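Local coordinates for protein alginate lyase (Bacteroides ovatus, PDB 3NNB) that probably cleaves alginate by beta-elimination, as an alginate lyase of a Bacteroides gut bacterium built largely from helices, at residues 267-271 with 272-276; 330-333 with 334-338. All blocks are in the same frame, centred on the assembly; numbering follows the deposited sequence.

How the interactions relate
The two contacts are two turns of one chain, more than fifty residues apart in sequence, that lie side by side, their centres about 9 Å apart. Interaction 1 connects helix 266-269 to helix 274-293; interaction 2 leads from an extended loop into helix 336-351. They meet where the loop of interaction 2 runs past the first turn of helix 274-293: Gly-276 N is 2.9 Å from Gln-332 OE1, and Ala-274 N is 3.0 Å from Gln-331 O, both probable hydrogen bonds. Gln-332 thus serves both, its OE1 turned to interaction 1 and its NE2 to interaction 2. Citrate at Arg-271 and bound glycerol near Thr-273 and Glu-335, probably from the crystallisation liquor, may mark a pocket.

Interaction 1: 267-271 with 272-276; sequences LELAR and TTALG
Ala-274 fits its CB into the bend between two helices, where it lies 3.4 Å from Leu-269 O and 3.5 Å from Arg-271 O. The apolar part of the contact is small: CD2 of Leu-269 comes to 4.3 Å from the same CB, and Phe-316 of helix 310-317 also packs against Leu-269.

Backbone contacts define the turn. Ala-274 CA directs its hydrogen at Glu-268 O, with a C to O distance of 3.4 Å and an angle of 141° at the hydrogen. That carbonyl also accepts a bond from Arg-271 N at 3.2 Å, so two donors of unequal strength converge on one oxygen.

The polar side chains turn to outside partners. Arg-271 has CG anti to its carbonyl carbon (chi1 -55°) and bends again at chi2 and chi3, a folded course that leads the guanidinium away from Ala-274 to a salt bridge with Asp-86 and a cation-pi contact with Tyr-277. Thr-272 OG1 bonds to the backbone oxygen of Asp-86, while Glu-268 OE2 accepts from Asn-221 N.

Thr-273 occupies the N-cap position, yet its OG1 binds a glycerol and makes no capping bond. The whole is a short loop joining helix 266-269 to helix 274-293 within the helical alginate lyase fold, where Arg-271 holds a citrate, probably from the crystallisation liquor, that may mark a pocket.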
# COMPACT_ATOMS: atom_id res chain seq x y z
N LEU A 267 -9.68 10.76 13.65
CA LEU A 267 -8.51 11.43 13.07
C LEU A 267 -8.54 11.42 11.54
O LEU A 267 -7.91 12.28 10.91
CB LEU A 267 -7.21 10.84 13.57
CG LEU A 267 -6.99 10.93 15.08
CD1 LEU A 267 -5.73 10.14 15.55
CD2 LEU A 267 -6.95 12.42 15.54
N GLU A 268 -9.25 10.45 10.96
CA GLU A 268 -9.48 10.42 9.52
C GLU A 268 -10.67 11.31 9.13
O GLU A 268 -10.65 11.96 8.09
CB GLU A 268 -9.71 8.99 9.05
CG GLU A 268 -8.69 7.97 9.60
CD GLU A 268 -7.26 8.38 9.39
OE1 GLU A 268 -6.95 9.10 8.39
OE2 GLU A 268 -6.43 8.02 10.27
N LEU A 269 -11.73 11.35 9.95
CA LEU A 269 -12.91 12.15 9.62
C LEU A 269 -12.65 13.66 9.68
O LEU A 269 -13.44 14.44 9.15
CB LEU A 269 -14.09 11.78 10.56
CG LEU A 269 -14.60 10.34 10.34
CD1 LEU A 269 -15.66 9.94 11.42
CD2 LEU A 269 -15.17 10.19 8.89
N ALA A 270 -11.57 14.05 10.35
CA ALA A 270 -11.21 15.48 10.44
C ALA A 270 -10.52 15.97 9.17
O ALA A 270 -10.29 17.18 9.02
CB ALA A 270 -10.30 15.73 11.62
N ARG A 271 -10.16 15.07 8.27
CA ARG A 271 -9.41 15.46 7.06
C ARG A 271 -10.26 16.07 5.97
O ARG A 271 -11.48 15.87 5.92
CB ARG A 271 -8.68 14.24 6.50
CG ARG A 271 -7.75 13.53 7.53
CD ARG A 271 -6.65 14.42 8.08
NE ARG A 271 -5.73 14.77 7.02
CZ ARG A 271 -4.71 14.01 6.62
NH1 ARG A 271 -4.46 12.82 7.19
NH2 ARG A 271 -3.93 14.43 5.62
N THR A 272 -9.60 16.78 5.01
CA THR A 272 -10.32 17.33 3.87
C THR A 272 -10.80 16.24 2.91
O THR A 272 -11.76 16.44 2.17
CB THR A 272 -9.53 18.37 3.08
OG1 THR A 272 -8.37 17.76 2.55
CG2 THR A 272 -9.12 19.56 3.95
N THR A 273 -10.15 15.08 2.96
CA THR A 273 -10.64 13.89 2.28
C THR A 273 -11.04 12.81 3.29
O THR A 273 -10.47 11.72 3.33
CB THR A 273 -9.63 13.37 1.22
OG1 THR A 273 -8.34 13.12 1.81
CG2 THR A 273 -9.45 14.37 0.06
N ALA A 274 -12.03 13.12 4.13
CA ALA A 274 -12.42 12.23 5.18
C ALA A 274 -12.96 10.88 4.70
O ALA A 274 -12.74 9.87 5.34
CB ALA A 274 -13.44 12.94 6.07
N LEU A 275 -13.68 10.84 3.56
CA LEU A 275 -14.13 9.55 3.06
C LEU A 275 -12.91 8.77 2.56
O LEU A 275 -12.76 7.56 2.83
CB LEU A 275 -15.14 9.73 1.95
CG LEU A 275 -15.71 8.46 1.34
CD1 LEU A 275 -16.44 7.63 2.39
CD2 LEU A 275 -16.67 8.76 0.11
N GLY A 276 -12.03 9.44 1.85
CA GLY A 276 -10.81 8.80 1.36
C GLY A 276 -9.92 8.21 2.44
O GLY A 276 -9.49 7.07 2.32

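Interaction 2: 330-333 with 334-338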
# COMPACT_ATOMS: atom_id res chain seq x y z
N TYR A 330 -18.98 15.22 6.54
CA TYR A 330 -17.56 15.47 6.70
C TYR A 330 -17.09 16.00 5.34
O TYR A 330 -17.85 16.01 4.37
CB TYR A 330 -16.82 14.16 7.03
CG TYR A 330 -17.44 13.43 8.22
CD1 TYR A 330 -17.18 13.84 9.52
CD2 TYR A 330 -18.34 12.39 8.04
CE1 TYR A 330 -17.75 13.20 10.60
CE2 TYR A 330 -18.95 11.79 9.11
CZ TYR A 330 -18.65 12.21 10.39
OH TYR A 330 -19.26 11.60 11.49
N GLN A 331 -15.83 16.39 5.25
CA GLN A 331 -15.31 16.87 4.00
C GLN A 331 -14.94 15.71 3.06
O GLN A 331 -14.53 14.63 3.49
CB GLN A 331 -14.08 17.75 4.26
CG GLN A 331 -14.33 18.97 5.12
CD GLN A 331 -13.02 19.73 5.41
OE1 GLN A 331 -12.65 20.59 4.64
NE2 GLN A 331 -12.29 19.31 6.44
N GLN A 332 -14.99 15.98 1.75
CA GLN A 332 -14.40 15.12 0.75
C GLN A 332 -14.23 15.98 -0.49
O GLN A 332 -15.11 16.06 -1.37
CB GLN A 332 -15.19 13.85 0.43
CG GLN A 332 -14.54 12.95 -0.57
CD GLN A 332 -13.20 12.32 -0.13
OE1 GLN A 332 -12.95 12.11 1.07
NE2 GLN A 332 -12.30 12.09 -1.12
N ILE A 333 -13.09 16.64 -0.55
CA ILE A 333 -12.90 17.74 -1.49
C ILE A 333 -12.69 17.34 -2.96
O ILE A 333 -12.75 18.21 -3.84
CB ILE A 333 -11.78 18.71 -1.04
CG1 ILE A 333 -10.43 17.96 -0.97
CG2 ILE A 333 -12.17 19.41 0.30
CD1 ILE A 333 -9.19 18.87 -0.77
N LYS A 334 -12.43 16.06 -3.19
CA LYS A 334 -12.21 15.52 -4.52
C LYS A 334 -12.55 14.04 -4.52
O LYS A 334 -12.84 13.48 -3.47
CB LYS A 334 -10.76 15.71 -4.91
CG LYS A 334 -9.78 15.05 -3.94
CD LYS A 334 -8.29 15.29 -4.31
CE LYS A 334 -7.32 14.55 -3.41
NZ LYS A 334 -5.89 14.65 -3.82
N GLU A 335 -12.50 13.42 -5.71
CA GLU A 335 -12.56 11.96 -5.82
C GLU A 335 -13.79 11.29 -5.19
O GLU A 335 -13.69 10.14 -4.77
CB GLU A 335 -11.28 11.37 -5.23
CG GLU A 335 -10.03 11.74 -5.98
CD GLU A 335 -8.72 11.26 -5.34
OE1 GLU A 335 -8.62 10.98 -4.13
OE2 GLU A 335 -7.75 11.12 -6.10
N TRP A 336 -14.93 11.97 -5.12
CA TRP A 336 -16.14 11.36 -4.55
C TRP A 336 -16.50 10.05 -5.22
O TRP A 336 -16.63 9.04 -4.58
CB TRP A 336 -17.33 12.34 -4.59
CG TRP A 336 -18.53 11.72 -3.98
CD1 TRP A 336 -19.57 11.14 -4.66
CD2 TRP A 336 -18.81 11.56 -2.59
NE1 TRP A 336 -20.48 10.61 -3.76
CE2 TRP A 336 -20.04 10.89 -2.49
CE3 TRP A 336 -18.16 11.96 -1.42
CZ2 TRP A 336 -20.62 10.58 -1.26
CZ3 TRP A 336 -18.73 11.62 -0.20
CH2 TRP A 336 -19.96 10.94 -0.14
N ASP A 337 -16.70 10.06 -6.55
CA ASP A 337 -17.09 8.83 -7.24
C ASP A 337 -16.04 7.74 -7.13
O ASP A 337 -16.36 6.55 -6.92
CB ASP A 337 -17.38 9.14 -8.72
CG ASP A 337 -18.61 9.96 -8.92
OD1 ASP A 337 -19.44 10.10 -8.02
OD2 ASP A 337 -18.76 10.45 -10.05
N LYS A 338 -14.78 8.10 -7.28
CA LYS A 338 -13.68 7.14 -7.11
C LYS A 338 -13.72 6.44 -5.74
O LYS A 338 -13.53 5.23 -5.67
CB LYS A 338 -12.34 7.84 -7.33
CG LYS A 338 -11.13 7.02 -7.17
CD LYS A 338 -9.86 7.93 -7.26
CE LYS A 338 -8.60 7.16 -6.92
NZ LYS A 338 -7.45 8.06 -6.60
O HOH W 1 -9.58 11.17 -1.47
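Gln-332 reaches over the turn that follows it and bonds through its side-chain amide to the backbone of Lys-334: NE2 lies 2.8 Å from Lys-334 O, with an angle of 150° at the hydrogen. The donor is tilted from the carbonyl plane, so the bond is short but somewhat bent. Its course follows from the torsions: CG stands anti to the backbone N (chi1 -178°), and a bend at chi2 swings the amide back toward the chain.

Against Trp-336 the same side chain presents its aliphatic part. CG sits 3.8 Å from CE3 of Trp-336, at the edge of the indole and near its plane, while the amide and ring planes stand 52° apart; the contact is thus edge packing, not a stack.

NE2 has a second acceptor in a water 2.9 Å away, which donates to Glu-335 OE1 at 2.8 Å. The other carboxylate oxygen, Glu-335 OE2, forms a salt bridge with Lys-338 NZ at 3.1 Å, the ammonium lying well above the carboxylate plane. Glu-335 is consequently held between the bridging water and a lysine one turn on.

The amide's other end, OE1, probably accepts from Gly-276 N in the first turn of helix 274-293. Were Gln-332 an alanine, Lys-334 O and the water would probably be left without their NE2 donor, Gly-276 N without its acceptor, and the edge of Trp-336 without its aliphatic neighbour. Trp-336 also packs against helix 274-293 through Leu-275. The turn therefore connects the loop after helix 310-317 to the start of helix 336-351, alongside the N-terminal end of helix 274-293.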